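Local coordinates for protein protoporphyrinogen oxidase (Exiguobacterium sibiricum, PDB 3LOV) that probably oxidises coproporphyrinogen III to coproporphyrin III with molecular oxygen, using bound FAD, in the coproporphyrin-dependent route to heme b, at residues A[257-262]-A[268-273]; A[7-12]-A[17-22]; A[141-146]-A[194-199]. All blocks are in the same frame, centred on the assembly; numbering follows the deposited sequence.

Interaction 1: A[257-262]-A[268-273]; sequences LLAISR and RLKTDH. With FAD (flavin-adenine dinucleotide), chain B.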
loop_
_atom_site.group_PDB
_atom_site.type_symbol
_atom_site.label_atom_id
_atom_site.label_comp_id
_atom_site.label_asym_id
_atom_site.label_seq_id
_atom_site.Cartn_x
_atom_site.Cartn_y
_atom_site.Cartn_z
ATOM N N LEU A 257 -24.281 1.609 0.054
ATOM C CA LEU A 257 -24.883 2.871 -0.373
ATOM C C LEU A 257 -25.083 2.735 -1.866
ATOM O O LEU A 257 -24.146 2.389 -2.577
ATOM C CB LEU A 257 -23.965 4.065 -0.082
ATOM C CG LEU A 257 -24.380 5.401 -0.707
ATOM C CD1 LEU A 257 -25.702 5.850 -0.056
ATOM C CD2 LEU A 257 -23.294 6.502 -0.597
ATOM N N LEU A 258 -26.300 3.010 -2.318
ATOM C CA LEU A 258 -26.726 2.778 -3.702
ATOM C C LEU A 258 -26.944 4.058 -4.491
ATOM O O LEU A 258 -26.903 4.029 -5.712
ATOM C CB LEU A 258 -28.033 1.995 -3.688
ATOM C CG LEU A 258 -28.007 0.623 -3.036
ATOM C CD1 LEU A 258 -29.397 -0.031 -3.047
ATOM C CD2 LEU A 258 -26.995 -0.268 -3.731
ATOM N N ALA A 259 -27.185 5.179 -3.816
ATOM C CA ALA A 259 -27.500 6.441 -4.501
ATOM C C ALA A 259 -27.531 7.564 -3.504
ATOM O O ALA A 259 -27.819 7.345 -2.324
ATOM C CB ALA A 259 -28.848 6.370 -5.216
ATOM N N ILE A 260 -27.222 8.767 -3.980
ATOM C CA ILE A 260 -27.295 10.001 -3.166
ATOM C C ILE A 260 -28.274 10.999 -3.838
ATOM O O ILE A 260 -28.134 11.318 -5.008
ATOM C CB ILE A 260 -25.886 10.636 -3.008
ATOM C CG1 ILE A 260 -24.921 9.658 -2.282
ATOM C CG2 ILE A 260 -25.932 11.980 -2.239
ATOM C CD1 ILE A 260 -23.500 10.188 -2.121
ATOM N N SER A 261 -29.269 11.484 -3.109
ATOM C CA SER A 261 -30.216 12.494 -3.656
ATOM C C SER A 261 -30.329 13.680 -2.754
ATOM O O SER A 261 -30.123 13.582 -1.547
ATOM C CB SER A 261 -31.587 11.888 -3.784
ATOM O OG SER A 261 -31.520 10.656 -4.460
ATOM N N ARG A 262 -30.747 14.797 -3.326
ATOM C CA ARG A 262 -30.854 16.010 -2.565
ATOM C C ARG A 262 -32.170 16.051 -1.774
ATOM O O ARG A 262 -33.215 15.694 -2.293
ATOM C CB ARG A 262 -30.703 17.202 -3.497
ATOM C CG ARG A 262 -29.391 17.091 -4.295
ATOM C CD ARG A 262 -29.018 18.385 -4.952
ATOM N NE ARG A 262 -28.109 18.155 -6.082
ATOM C CZ ARG A 262 -26.786 18.278 -6.041
ATOM N NH1 ARG A 262 -26.178 18.619 -4.919
ATOM N NH2 ARG A 262 -26.059 18.057 -7.139
ATOM N N ARG A 268 -30.446 12.419 0.969
ATOM C CA ARG A 268 -31.126 11.198 1.197
ATOM C C ARG A 268 -30.242 10.120 0.602
ATOM O O ARG A 268 -29.953 10.163 -0.600
ATOM C CB ARG A 268 -32.486 11.218 0.508
ATOM C CG ARG A 268 -33.227 9.920 0.588
ATOM C CD ARG A 268 -34.673 10.088 0.089
ATOM N NE ARG A 268 -35.285 8.789 -0.165
ATOM C CZ ARG A 268 -36.600 8.533 -0.163
ATOM N NH1 ARG A 268 -37.499 9.476 0.097
ATOM N NH2 ARG A 268 -37.024 7.313 -0.420
ATOM N N LEU A 269 -29.825 9.162 1.435
ATOM C CA LEU A 269 -28.890 8.106 1.010
ATOM C C LEU A 269 -29.651 6.810 0.846
ATOM O O LEU A 269 -30.235 6.294 1.798
ATOM C CB LEU A 269 -27.743 7.964 2.008
ATOM C CG LEU A 269 -26.521 8.884 1.882
ATOM C CD1 LEU A 269 -26.822 10.333 1.670
ATOM C CD2 LEU A 269 -25.670 8.729 3.148
ATOM N N LYS A 270 -29.698 6.317 -0.393
ATOM C CA LYS A 270 -30.442 5.110 -0.727
ATOM C C LYS A 270 -29.705 3.823 -0.379
ATOM O O LYS A 270 -28.568 3.646 -0.785
ATOM C CB LYS A 270 -30.733 5.092 -2.232
ATOM C CG LYS A 270 -31.558 3.904 -2.666
ATOM C CD LYS A 270 -31.587 3.797 -4.176
ATOM C CE LYS A 270 -32.049 2.436 -4.648
ATOM N NZ LYS A 270 -33.349 2.539 -5.277
ATOM N N THR A 271 -30.389 2.907 0.302
ATOM C CA THR A 271 -29.851 1.573 0.651
ATOM C C THR A 271 -30.930 0.540 0.430
ATOM O O THR A 271 -32.074 0.892 0.259
ATOM C CB THR A 271 -29.456 1.484 2.137
ATOM O OG1 THR A 271 -30.617 1.245 2.951
ATOM C CG2 THR A 271 -28.686 2.748 2.625
ATOM N N ASP A 272 -30.597 -0.734 0.492
ATOM C CA ASP A 272 -31.594 -1.806 0.314
ATOM C C ASP A 272 -32.712 -1.828 1.354
ATOM O O ASP A 272 -33.795 -2.363 1.097
ATOM C CB ASP A 272 -30.897 -3.160 0.350
ATOM C CG ASP A 272 -30.076 -3.422 -0.891
ATOM O OD1 ASP A 272 -30.674 -3.397 -1.994
ATOM O OD2 ASP A 272 -28.848 -3.674 -0.757
ATOM N N HIS A 273 -32.435 -1.265 2.528
ATOM C CA HIS A 273 -33.354 -1.307 3.650
ATOM C C HIS A 273 -33.822 0.111 4.010
ATOM O O HIS A 273 -33.947 0.452 5.180
ATOM C CB HIS A 273 -32.659 -1.977 4.843
ATOM C CG HIS A 273 -31.825 -3.168 4.461
ATOM N ND1 HIS A 273 -32.373 -4.344 3.993
ATOM C CD2 HIS A 273 -30.481 -3.353 4.455
ATOM C CE1 HIS A 273 -31.406 -5.207 3.728
ATOM N NE2 HIS A 273 -30.248 -4.629 4.001
HETATM P PA FAD B . -10.775 -0.562 1.695
HETATM O O1A FAD B . -9.956 -1.375 2.639
HETATM O O2A FAD B . -10.857 -0.984 0.276
HETATM O O5B FAD B . -12.251 -0.457 2.280
HETATM C C5B FAD B . -13.346 -0.030 1.511
HETATM C C4B FAD B . -14.622 -0.453 2.247
HETATM O O4B FAD B . -15.776 0.127 1.633
HETATM C C3B FAD B . -14.771 -1.961 2.248
HETATM O O3B FAD B . -15.105 -2.456 3.532
HETATM C C2B FAD B . -15.880 -2.146 1.231
HETATM O O2B FAD B . -16.666 -3.259 1.476
HETATM C C1B FAD B . -16.709 -0.892 1.408
HETATM N N9A FAD B . -17.561 -0.524 0.266
HETATM C C8A FAD B . -17.378 -0.651 -1.094
HETATM N N7A FAD B . -18.457 -0.158 -1.754
HETATM C C5A FAD B . -19.345 0.286 -0.812
HETATM C C6A FAD B . -20.598 0.898 -0.876
HETATM N N6A FAD B . -21.162 1.196 -2.043
HETATM N N1A FAD B . -21.259 1.233 0.296
HETATM C C2A FAD B . -20.671 1.007 1.517
HETATM N N3A FAD B . -19.418 0.424 1.578
HETATM C C4A FAD B . -18.788 0.057 0.444
HETATM N N1 FAD B . -0.686 -0.614 3.095
HETATM C C2 FAD B . 0.288 -0.612 4.055
HETATM O O2 FAD B . 0.439 0.367 4.798
HETATM N N3 FAD B . 1.121 -1.696 4.178
HETATM C C4 FAD B . 1.029 -2.768 3.367
HETATM O O4 FAD B . 1.779 -3.708 3.554
HETATM C C4X FAD B . 0.080 -2.786 2.367
HETATM N N5 FAD B . -0.050 -3.905 1.561
HETATM C C5X FAD B . -1.037 -3.903 0.571
HETATM C C6 FAD B . -1.164 -5.004 -0.281
HETATM C C7 FAD B . -2.150 -5.014 -1.283
HETATM C C7M FAD B . -2.287 -6.202 -2.188
HETATM C C8 FAD B . -3.041 -3.933 -1.413
HETATM C C8M FAD B . -4.113 -3.895 -2.488
HETATM C C9 FAD B . -2.934 -2.838 -0.561
HETATM C C9A FAD B . -1.931 -2.804 0.435
HETATM N N10 FAD B . -1.820 -1.703 1.293
HETATM C C10 FAD B . -0.801 -1.700 2.254
HETATM C "C1'" FAD B . -2.710 -0.486 1.204
HETATM C "C2'" FAD B . -3.860 -0.639 2.230
HETATM O "O2'" FAD B . -4.614 -1.740 1.881
HETATM C "C3'" FAD B . -4.782 0.585 2.294
HETATM O "O3'" FAD B . -4.042 1.592 2.972
HETATM C "C4'" FAD B . -6.107 0.394 3.076
HETATM O "O4'" FAD B . -6.583 -0.935 3.179
HETATM C "C5'" FAD B . -7.245 1.164 2.435
HETATM O "O5'" FAD B . -8.377 1.079 3.263
HETATM P P FAD B . -9.687 1.856 2.848
HETATM O O1P FAD B . -9.391 3.199 2.234
HETATM O O2P FAD B . -10.746 1.854 3.925
HETATM O O3P FAD B . -10.286 0.965 1.614
HETATM O O HOH W 1 -31.012 8.515 -2.707
#

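Interaction 2: A[7-12]-A[17-22]; sequences LVIVGG and LAAAYY. With FAD (flavin-adenine dinucleotide), chain B.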
loop_
_atom_site.group_PDB
_atom_site.type_symbol
_atom_site.label_atom_id
_atom_site.label_comp_id
_atom_site.label_asym_id
_atom_site.label_seq_id
_atom_site.Cartn_x
_atom_site.Cartn_y
_atom_site.Cartn_z
ATOM N N LEU A 7 -23.825 12.825 10.460
ATOM C CA LEU A 7 -22.720 12.423 9.607
ATOM C C LEU A 7 -22.936 10.968 9.212
ATOM O O LEU A 7 -23.155 10.122 10.072
ATOM C CB LEU A 7 -21.399 12.552 10.379
ATOM C CG LEU A 7 -20.132 11.918 9.763
ATOM C CD1 LEU A 7 -19.799 12.550 8.430
ATOM C CD2 LEU A 7 -18.920 12.016 10.724
ATOM N N VAL A 8 -22.887 10.660 7.925
ATOM C CA VAL A 8 -22.861 9.263 7.495
ATOM C C VAL A 8 -21.497 9.021 6.846
ATOM O O VAL A 8 -21.093 9.738 5.905
ATOM C CB VAL A 8 -23.982 8.908 6.459
ATOM C CG1 VAL A 8 -23.858 7.462 6.019
ATOM C CG2 VAL A 8 -25.394 9.156 7.028
ATOM N N ILE A 9 -20.813 8.012 7.343
ATOM C CA ILE A 9 -19.502 7.579 6.824
ATOM C C ILE A 9 -19.802 6.356 5.996
ATOM O O ILE A 9 -20.557 5.468 6.459
ATOM C CB ILE A 9 -18.557 7.223 7.987
ATOM C CG1 ILE A 9 -18.152 8.493 8.720
ATOM C CG2 ILE A 9 -17.299 6.407 7.505
ATOM C CD1 ILE A 9 -17.668 8.249 10.163
ATOM N N VAL A 10 -19.267 6.311 4.764
ATOM C CA VAL A 10 -19.561 5.240 3.859
ATOM C C VAL A 10 -18.272 4.405 3.609
ATOM O O VAL A 10 -17.290 4.914 3.094
ATOM C CB VAL A 10 -20.180 5.748 2.523
ATOM C CG1 VAL A 10 -20.587 4.548 1.634
ATOM C CG2 VAL A 10 -21.426 6.655 2.760
ATOM N N GLY A 11 -18.318 3.122 3.987
ATOM C CA GLY A 11 -17.202 2.192 3.871
ATOM C C GLY A 11 -16.653 1.904 5.252
ATOM O O GLY A 11 -16.403 2.840 6.026
ATOM N N GLY A 12 -16.525 0.612 5.581
ATOM C CA GLY A 12 -16.032 0.189 6.854
ATOM C C GLY A 12 -14.644 -0.415 6.862
ATOM O O GLY A 12 -14.348 -1.327 7.687
ATOM N N LEU A 17 -13.412 3.441 9.571
ATOM C CA LEU A 17 -13.373 3.161 11.015
ATOM C C LEU A 17 -12.544 4.208 11.749
ATOM O O LEU A 17 -12.952 4.713 12.798
ATOM C CB LEU A 17 -12.833 1.750 11.295
ATOM C CG LEU A 17 -13.835 0.615 11.090
ATOM C CD1 LEU A 17 -13.193 -0.740 11.247
ATOM C CD2 LEU A 17 -15.011 0.792 12.070
ATOM N N ALA A 18 -11.413 4.592 11.167
ATOM C CA ALA A 18 -10.651 5.723 11.677
ATOM C C ALA A 18 -11.458 7.013 11.617
ATOM O O ALA A 18 -11.410 7.840 12.539
ATOM C CB ALA A 18 -9.355 5.900 10.911
ATOM N N ALA A 19 -12.187 7.210 10.535
ATOM C CA ALA A 19 -12.998 8.402 10.463
ATOM C C ALA A 19 -14.021 8.426 11.643
ATOM O O ALA A 19 -14.258 9.463 12.220
ATOM C CB ALA A 19 -13.716 8.513 9.106
ATOM N N ALA A 20 -14.609 7.293 11.996
ATOM C CA ALA A 20 -15.672 7.317 13.006
ATOM C C ALA A 20 -15.044 7.660 14.358
ATOM O O ALA A 20 -15.650 8.402 15.144
ATOM C CB ALA A 20 -16.387 6.001 13.079
ATOM N N TYR A 21 -13.846 7.100 14.595
ATOM C CA TYR A 21 -13.090 7.257 15.835
ATOM C C TYR A 21 -12.814 8.719 16.029
ATOM O O TYR A 21 -13.067 9.276 17.101
ATOM C CB TYR A 21 -11.755 6.482 15.786
ATOM C CG TYR A 21 -10.872 6.739 17.003
ATOM C CD1 TYR A 21 -11.061 6.047 18.197
ATOM C CD2 TYR A 21 -9.859 7.699 16.960
ATOM C CE1 TYR A 21 -10.267 6.323 19.316
ATOM C CE2 TYR A 21 -9.088 7.973 18.051
ATOM C CZ TYR A 21 -9.285 7.269 19.227
ATOM O OH TYR A 21 -8.514 7.551 20.322
ATOM N N TYR A 22 -12.272 9.346 14.994
ATOM C CA TYR A 22 -11.918 10.746 15.093
ATOM C C TYR A 22 -13.170 11.621 15.141
ATOM O O TYR A 22 -13.152 12.657 15.789
ATOM C CB TYR A 22 -11.032 11.195 13.930
ATOM C CG TYR A 22 -9.660 10.580 13.907
ATOM C CD1 TYR A 22 -8.798 10.732 14.980
ATOM C CD2 TYR A 22 -9.210 9.866 12.791
ATOM C CE1 TYR A 22 -7.523 10.171 14.969
ATOM C CE2 TYR A 22 -7.927 9.286 12.763
ATOM C CZ TYR A 22 -7.102 9.438 13.872
ATOM O OH TYR A 22 -5.847 8.886 13.878
HETATM P PA FAD B . -10.775 -0.562 1.695
HETATM O O1A FAD B . -9.956 -1.375 2.639
HETATM O O2A FAD B . -10.857 -0.984 0.276
HETATM O O5B FAD B . -12.251 -0.457 2.280
HETATM C C5B FAD B . -13.346 -0.030 1.511
HETATM C C4B FAD B . -14.622 -0.453 2.247
HETATM O O4B FAD B . -15.776 0.127 1.633
HETATM C C3B FAD B . -14.771 -1.961 2.248
HETATM O O3B FAD B . -15.105 -2.456 3.532
HETATM C C2B FAD B . -15.880 -2.146 1.231
HETATM O O2B FAD B . -16.666 -3.259 1.476
HETATM C C1B FAD B . -16.709 -0.892 1.408
HETATM N N9A FAD B . -17.561 -0.524 0.266
HETATM C C8A FAD B . -17.378 -0.651 -1.094
HETATM N N7A FAD B . -18.457 -0.158 -1.754
HETATM C C5A FAD B . -19.345 0.286 -0.812
HETATM C C6A FAD B . -20.598 0.898 -0.876
HETATM N N6A FAD B . -21.162 1.196 -2.043
HETATM N N1A FAD B . -21.259 1.233 0.296
HETATM C C2A FAD B . -20.671 1.007 1.517
HETATM N N3A FAD B . -19.418 0.424 1.578
HETATM C C4A FAD B . -18.788 0.057 0.444
HETATM N N1 FAD B . -0.686 -0.614 3.095
HETATM C C2 FAD B . 0.288 -0.612 4.055
HETATM O O2 FAD B . 0.439 0.367 4.798
HETATM N N3 FAD B . 1.121 -1.696 4.178
HETATM C C4 FAD B . 1.029 -2.768 3.367
HETATM O O4 FAD B . 1.779 -3.708 3.554
HETATM C C4X FAD B . 0.080 -2.786 2.367
HETATM N N5 FAD B . -0.050 -3.905 1.561
HETATM C C5X FAD B . -1.037 -3.903 0.571
HETATM C C6 FAD B . -1.164 -5.004 -0.281
HETATM C C7 FAD B . -2.150 -5.014 -1.283
HETATM C C7M FAD B . -2.287 -6.202 -2.188
HETATM C C8 FAD B . -3.041 -3.933 -1.413
HETATM C C8M FAD B . -4.113 -3.895 -2.488
HETATM C C9 FAD B . -2.934 -2.838 -0.561
HETATM C C9A FAD B . -1.931 -2.804 0.435
HETATM N N10 FAD B . -1.820 -1.703 1.293
HETATM C C10 FAD B . -0.801 -1.700 2.254
HETATM C "C1'" FAD B . -2.710 -0.486 1.204
HETATM C "C2'" FAD B . -3.860 -0.639 2.230
HETATM O "O2'" FAD B . -4.614 -1.740 1.881
HETATM C "C3'" FAD B . -4.782 0.585 2.294
HETATM O "O3'" FAD B . -4.042 1.592 2.972
HETATM C "C4'" FAD B . -6.107 0.394 3.076
HETATM O "O4'" FAD B . -6.583 -0.935 3.179
HETATM C "C5'" FAD B . -7.245 1.164 2.435
HETATM O "O5'" FAD B . -8.377 1.079 3.263
HETATM P P FAD B . -9.687 1.856 2.848
HETATM O O1P FAD B . -9.391 3.199 2.234
HETATM O O2P FAD B . -10.746 1.854 3.925
HETATM O O3P FAD B . -10.286 0.965 1.614
#

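Interaction 3: A[141-146]-A[194-199]; sequences LRIPEQ and NEQKAG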
loop_
_atom_site.group_PDB
_atom_site.type_symbol
_atom_site.label_atom_id
_atom_site.label_comp_id
_atom_site.label_asym_id
_atom_site.label_seq_id
_atom_site.Cartn_x
_atom_site.Cartn_y
_atom_site.Cartn_z
ATOM N N LEU A 141 23.143 17.779 -16.497
ATOM C CA LEU A 141 22.043 17.504 -15.537
ATOM C C LEU A 141 21.534 18.777 -14.871
ATOM O O LEU A 141 22.323 19.684 -14.575
ATOM C CB LEU A 141 22.496 16.562 -14.427
ATOM C CG LEU A 141 22.860 15.141 -14.846
ATOM C CD1 LEU A 141 23.636 14.464 -13.741
ATOM C CD2 LEU A 141 21.599 14.364 -15.255
ATOM N N ARG A 142 20.225 18.840 -14.615
ATOM C CA ARG A 142 19.587 19.939 -13.872
ATOM C C ARG A 142 18.680 19.365 -12.801
ATOM O O ARG A 142 17.923 18.418 -13.068
ATOM C CB ARG A 142 18.702 20.790 -14.792
ATOM C CG ARG A 142 19.429 21.501 -15.899
ATOM C CD ARG A 142 20.284 22.653 -15.371
ATOM N NE ARG A 142 20.974 23.325 -16.480
ATOM C CZ ARG A 142 22.196 23.026 -16.931
ATOM N NH1 ARG A 142 22.936 22.059 -16.389
ATOM N NH2 ARG A 142 22.694 23.709 -17.947
ATOM N N ILE A 143 18.752 19.924 -11.599
ATOM C CA ILE A 143 17.811 19.582 -10.518
ATOM C C ILE A 143 16.370 19.898 -11.013
ATOM O O ILE A 143 16.110 21.017 -11.484
ATOM C CB ILE A 143 18.112 20.418 -9.231
ATOM C CG1 ILE A 143 19.444 19.992 -8.616
ATOM C CG2 ILE A 143 16.966 20.286 -8.204
ATOM C CD1 ILE A 143 19.330 18.861 -7.594
ATOM N N PRO A 144 15.437 18.934 -10.911
ATOM C CA PRO A 144 14.077 19.275 -11.379
ATOM C C PRO A 144 13.397 20.275 -10.444
ATOM O O PRO A 144 13.380 20.076 -9.232
ATOM C CB PRO A 144 13.344 17.930 -11.406
ATOM C CG PRO A 144 14.111 17.068 -10.411
ATOM C CD PRO A 144 15.533 17.561 -10.383
ATOM N N GLU A 145 12.918 21.370 -11.027
ATOM C CA GLU A 145 12.117 22.370 -10.317
ATOM C C GLU A 145 10.668 21.933 -10.185
ATOM O O GLU A 145 10.092 22.044 -9.126
ATOM C CB GLU A 145 12.141 23.701 -11.059
ATOM C CG GLU A 145 13.451 24.455 -10.932
ATOM C CD GLU A 145 13.267 25.948 -11.148
ATOM O OE1 GLU A 145 12.781 26.630 -10.210
ATOM O OE2 GLU A 145 13.599 26.431 -12.252
ATOM N N GLN A 146 10.092 21.449 -11.276
ATOM C CA GLN A 146 8.737 20.885 -11.284
ATOM C C GLN A 146 8.851 19.362 -11.129
ATOM O O GLN A 146 9.840 18.753 -11.571
ATOM C CB GLN A 146 8.027 21.161 -12.606
ATOM C CG GLN A 146 8.483 22.411 -13.401
ATOM C CD GLN A 146 8.150 23.715 -12.702
ATOM O OE1 GLN A 146 8.990 24.623 -12.616
ATOM N NE2 GLN A 146 6.918 23.819 -12.197
ATOM N N ASN A 194 18.903 15.944 -1.281
ATOM C CA ASN A 194 20.282 15.563 -1.054
ATOM C C ASN A 194 21.200 15.808 -2.230
ATOM O O ASN A 194 22.335 16.245 -2.025
ATOM C CB ASN A 194 20.349 14.134 -0.544
ATOM C CG ASN A 194 19.749 14.004 0.858
ATOM O OD1 ASN A 194 19.063 13.052 1.157
ATOM N ND2 ASN A 194 20.023 14.960 1.701
ATOM N N GLU A 195 20.706 15.596 -3.451
ATOM C CA GLU A 195 21.460 15.922 -4.647
ATOM C C GLU A 195 21.789 17.417 -4.691
ATOM O O GLU A 195 22.878 17.835 -5.113
ATOM C CB GLU A 195 20.641 15.573 -5.911
ATOM C CG GLU A 195 21.425 15.709 -7.207
ATOM C CD GLU A 195 20.670 15.288 -8.496
ATOM O OE1 GLU A 195 19.515 14.840 -8.427
ATOM O OE2 GLU A 195 21.254 15.429 -9.597
ATOM N N GLN A 196 20.808 18.233 -4.333
ATOM C CA GLN A 196 20.986 19.663 -4.391
ATOM C C GLN A 196 22.032 20.122 -3.346
ATOM O O GLN A 196 22.852 20.982 -3.624
ATOM C CB GLN A 196 19.637 20.323 -4.164
ATOM C CG GLN A 196 19.655 21.836 -4.253
ATOM C CD GLN A 196 18.277 22.400 -4.582
ATOM O OE1 GLN A 196 17.386 21.686 -5.056
ATOM N NE2 GLN A 196 18.095 23.685 -4.325
ATOM N N LYS A 197 21.998 19.507 -2.177
ATOM C CA LYS A 197 22.931 19.797 -1.074
ATOM C C LYS A 197 24.360 19.336 -1.409
ATOM O O LYS A 197 25.330 20.105 -1.275
ATOM C CB LYS A 197 22.436 19.060 0.170
ATOM C CG LYS A 197 22.874 19.598 1.506
ATOM C CD LYS A 197 21.791 19.322 2.564
ATOM C CE LYS A 197 22.261 19.700 3.980
ATOM N NZ LYS A 197 23.045 18.590 4.618
ATOM N N ALA A 198 24.478 18.084 -1.869
ATOM C CA ALA A 198 25.772 17.441 -2.127
ATOM C C ALA A 198 26.311 17.725 -3.521
ATOM O O ALA A 198 27.448 17.339 -3.833
ATOM C CB ALA A 198 25.684 15.928 -1.880
ATOM N N GLY A 199 25.506 18.390 -4.357
ATOM C CA GLY A 199 25.879 18.704 -5.763
ATOM C C GLY A 199 25.877 17.546 -6.786
ATOM O O GLY A 199 26.031 17.767 -7.979
#

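Interaction 1: A[257-262]-A[268-273]
Lys270 lies along Leu258 and Ala259 on the outer surface of an antiparallel hairpin, and its aliphatic chain shares the largest part of the contact with Leu258. Lys270 CB sits 3.8 Å from Ala259 CB, and the small methyl leaves room for the lysine to lie over it. With CG anti to the backbone N (chi1 -177°), the chain then runs over the strand: CG nears Leu258 CB, CD stands 3.9 Å from Ala259 CB, and CE reaches Leu258 CD1 at 4.0 Å. The bend at the last torsion follows, and the ammonium end leads away from the partner strand. A lysine suits this exposed place because its methylenes cover apolar neighbours while its charge stays at the surface.

The backbones hold the hairpin together. Leu258 N donates to Lys270 O at 2.8 Å, and Ser261 and Arg268 exchange a reciprocal pair of bonds, of which Arg268 N to Ser261 O is the straighter (171° at the hydrogen). A water donates to Arg268 O and also bonds Ser261 OG, so it bridges the serine hydroxyl to the partner strand.

On the side opposite Lys270, the end of Leu257 comes over Leu269, CD1 of Leu257 meeting CB of Leu269 at 3.6 Å. Leu257 has a second task at the FAD adenine: its N donates to N1A at 3.1 Å and its O accepts from N6A at 3.3 Å, so the base is read by main-chain N-H and C=O.

Strand 266-270 is the middle of a three-stranded antiparallel sheet, with 259-263 on one side and 276-278 on the other. Leu269 sets the sheet against Val8 of strand 6-10 in the parallel sheet, Leu257, just before strand 259-263, packs on Val10, and Ile260 packs on Leu294 beyond helix 287-293.

Interaction 2: A[7-12]-A[17-22]
Leu17 brings its CD1 to within 3.8 Å of Gly12 O, where the loop after strand 6-10 gives way to the helix. The N of Gly12 donates to Glu36, a residue that also binds FAD. Next along the helix, Ala19 faces the strand, its CB 4.1 Å from Ile9 CD1. Ala20 follows: Ile9 CD1 lies 3.6 Å from Ala20 CA and 3.9 Å from Ala20 CB, so Ile9 rests on the helix backbone as much as on side chains. Ile9 gets there by placing CG1 anti to its carbonyl carbon (chi1 -71°), which sends CD1 out toward the helix. The two alanines are small enough for the helix to approach the strand closely, as in the first beta-alpha unit of a Rossmann-type fold. At the end of the strand, Gly11 CA is 3.4 Å from O4B of the FAD ribose; its backbone angles suit glycine, and the closeness of the ribose leaves no room for a side chain. The side chains in contact are all apolar and no hydrogen bond joins the two segments, so shape and burial fix the spacing, while backbone bonds tie Leu7, Val8 and Ile9 to neighbouring strands.

Interaction 3: A[141-146]-A[194-199]
Ile143 owes its reach to two torsions: CG1 stands anti to the carbonyl carbon (chi1 -68°), and chi2 of -90° swings CD1 onto the helix turn formed by Glu195 and Gln196. Both helical residues set CG anti to the backbone N and run on extended, which carries their chains past the isoleucine. CD1 therefore enters the notch between them. Ile143 CD1 lies 3.6 Å from Gln196 N, 3.7 Å from Gln196 CB and 3.8 Å from Glu195 CG, touching backbone on one hand and methylenes on the other. The second branch, CG2 of Ile143, meets Gln196 OE1 at 3.5 Å, the side chains of Ile143 and Gln196 crossing at about a right angle. A branched residue suits this position, since one arm fills the notch while the other lies against the amide.

Glu195 offers its aliphatic stem, Gln196 its CB, backbone N and amide oxygen. The carboxylate of Glu195 is buried and gripped at both oxygens: OE2 forms a salt bridge with Arg157 and OE1 a hydrogen bond with Tyr153. Two partners on the carboxylate probably hold its rotation and help keep the stem beside the methyl, and the nearby arginine probably helps to stabilise its negative charge.

The segment 141-146 has no regular structure, but Arg142 folds back on it, NH1 donating to Leu141 O at 3.1 Å from above the carbonyl plane and also to Asp139 O.

The loop, which links helices 124-135 and 150-158, thus lies against helix 189-198. Helix 150-158 adjoins both: Arg157 and Tyr153 touch Leu141 and Pro144 of the loop, and the same two residues bind Glu195 of helix 189-198. Helix 201-207 packs on the end of 189-198.

How the interactions relate
Interaction 2 comes first along the chain, then interaction 3, then interaction 1. Interactions 1 and 2 have centres about 17 Å apart and touch, with Leu269 CD2 3.6 Å from Val8 CG1. Strand 6-10, central in the parallel sheet, is the element by which the small antiparallel sheet of interaction 1 joins the nucleotide-binding core. Both also meet the adenosine half of FAD, so residues far apart in sequence build one dinucleotide site. Interaction 3 belongs to a separate helical region: its centre is about 41 Å from interaction 2 and 51 Å from interaction 1, and it lies away from the annotated FAD-binding residues.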